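Local coordinates for uncharacterized protein Atu2452 (Agrobacterium tumefaciens, PDB 2R8B) that is of unknown function but is probably a serine hydrolase of the dienelactone hydrolase family, with an alpha/beta-hydrolase fold, at residues P63-L68 and G242-Y247. Residues are numbered along the deposited sequence; the frame is centred on the assembly and turned at random.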
# COMPACT_ATOMS: atom_id res chain seq x y z
N PRO A 63 4.52 7.67 -13.29
CA PRO A 63 4.50 7.16 -11.91
C PRO A 63 5.31 5.88 -11.73
O PRO A 63 5.51 5.12 -12.69
CB PRO A 63 3.02 6.88 -11.65
CG PRO A 63 2.30 7.84 -12.60
CD PRO A 63 3.15 7.89 -13.83
N LEU A 64 5.81 5.72 -10.50
CA LEU A 64 6.27 4.47 -9.93
C LEU A 64 5.05 3.86 -9.23
O LEU A 64 4.54 4.40 -8.25
CB LEU A 64 7.33 4.74 -8.85
CG LEU A 64 8.56 3.85 -8.72
CD1 LEU A 64 8.74 3.49 -7.30
CD2 LEU A 64 8.51 2.58 -9.56
N PHE A 65 4.57 2.74 -9.75
CA PHE A 65 3.41 2.14 -9.15
C PHE A 65 3.87 0.93 -8.37
O PHE A 65 4.29 -0.06 -8.97
CB PHE A 65 2.43 1.71 -10.21
CG PHE A 65 1.05 1.51 -9.70
CD1 PHE A 65 0.79 1.53 -8.35
CD2 PHE A 65 0.01 1.31 -10.56
CE1 PHE A 65 -0.50 1.36 -7.88
CE2 PHE A 65 -1.28 1.13 -10.11
CZ PHE A 65 -1.54 1.16 -8.77
N VAL A 66 3.83 0.98 -7.05
CA VAL A 66 4.19 -0.19 -6.26
C VAL A 66 2.92 -0.82 -5.68
O VAL A 66 2.04 -0.09 -5.22
CB VAL A 66 5.29 0.12 -5.21
CG1 VAL A 66 5.00 1.39 -4.48
CG2 VAL A 66 5.47 -1.03 -4.24
N LEU A 67 2.81 -2.15 -5.78
CA LEU A 67 1.60 -2.87 -5.36
C LEU A 67 2.00 -4.00 -4.48
O LEU A 67 2.89 -4.77 -4.80
CB LEU A 67 0.82 -3.43 -6.53
CG LEU A 67 0.50 -2.57 -7.74
CD1 LEU A 67 1.57 -2.79 -8.78
CD2 LEU A 67 -0.86 -2.97 -8.28
N LEU A 68 1.27 -4.13 -3.37
CA LEU A 68 1.65 -4.98 -2.28
C LEU A 68 0.52 -5.98 -1.94
O LEU A 68 -0.54 -5.59 -1.46
CB LEU A 68 1.97 -4.05 -1.12
CG LEU A 68 3.00 -3.00 -1.52
CD1 LEU A 68 3.13 -1.91 -0.50
CD2 LEU A 68 4.31 -3.69 -1.70
N GLY A 242 -11.69 4.92 -10.92
CA GLY A 242 -11.98 6.35 -10.86
C GLY A 242 -10.89 7.15 -10.13
O GLY A 242 -10.54 8.25 -10.57
N PHE A 243 -10.32 6.60 -9.05
CA PHE A 243 -9.34 7.32 -8.24
C PHE A 243 -8.02 7.54 -8.97
O PHE A 243 -7.55 8.67 -9.07
CB PHE A 243 -9.15 6.61 -6.88
CG PHE A 243 -8.07 7.21 -6.01
CD1 PHE A 243 -8.35 8.27 -5.16
CD2 PHE A 243 -6.77 6.67 -6.01
CE1 PHE A 243 -7.35 8.81 -4.34
CE2 PHE A 243 -5.73 7.19 -5.18
CZ PHE A 243 -6.01 8.27 -4.36
N LEU A 244 -7.43 6.49 -9.53
CA LEU A 244 -6.16 6.59 -10.23
C LEU A 244 -6.23 7.16 -11.62
O LEU A 244 -5.19 7.33 -12.28
CB LEU A 244 -5.51 5.23 -10.33
CG LEU A 244 -5.17 4.52 -9.02
CD1 LEU A 244 -4.87 3.10 -9.36
CD2 LEU A 244 -4.03 5.16 -8.23
N ALA A 245 -7.44 7.44 -12.11
CA ALA A 245 -7.60 7.99 -13.48
C ALA A 245 -6.96 9.37 -13.56
O ALA A 245 -6.55 9.78 -14.61
CB ALA A 245 -9.07 8.03 -13.92
N ALA A 246 -6.84 10.06 -12.44
CA ALA A 246 -6.18 11.36 -12.39
C ALA A 246 -4.70 11.27 -12.72
O ALA A 246 -4.08 12.27 -13.00
CB ALA A 246 -6.36 12.02 -11.00
N TYR A 247 -4.14 10.06 -12.65
CA TYR A 247 -2.68 9.89 -12.75
C TYR A 247 -2.24 9.39 -14.14
O TYR A 247 -1.03 9.39 -14.45
CB TYR A 247 -2.15 9.03 -11.59
CG TYR A 247 -2.29 9.73 -10.24
CD1 TYR A 247 -1.33 10.64 -9.80
CD2 TYR A 247 -3.42 9.52 -9.42
CE1 TYR A 247 -1.47 11.32 -8.57
CE2 TYR A 247 -3.57 10.20 -8.17
CZ TYR A 247 -2.59 11.10 -7.76
OH TYR A 247 -2.70 11.80 -6.56
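With its ring carbon CG anti to the backbone N (chi1 -161°), Phe65 sends its ring out from strand 64-68, and Leu244, whose CG lies anti to its own carbonyl carbon (chi1 -61°), reaches from segment 242-247 toward the strand. The two side chains approach from opposite directions, and methyl CD1 of Leu244 lies 3.9 Å from CZ of Phe65 and 4.2 Å from its CE2, meeting that end of the ring obliquely. A phenylalanine ring is long enough to carry its CZ from the strand to Leu244, while a branched leucine can offer one methyl to the ring and still pack on Ile144. One face of the ring is occupied within its own strand by Leu67, whose CG sits 4.0 Å above the plane and offset toward the rim. Just before the strand, the compact ring of Pro63 presents CG to the carbonyl O of Tyr247 at 4.1 Å, a loose touch. The tyrosine ring leads away, leaving this touch to the backbone. Tyr247 N bonds to Leu244 O (2.9 Å). Ile144 of the adjacent parallel strand 143-148 touches Pro63, Leu244 and Tyr247 alike, so the end of the chain meets that strand of the central alpha/beta-hydrolase sheet as well as strand 64-68. No hydrogen bond joins the two segments; their small interface, burying 123 Å², therefore relies on van der Waals contact, methyl to ring and CH2 to carbonyl, which sets no strict direction.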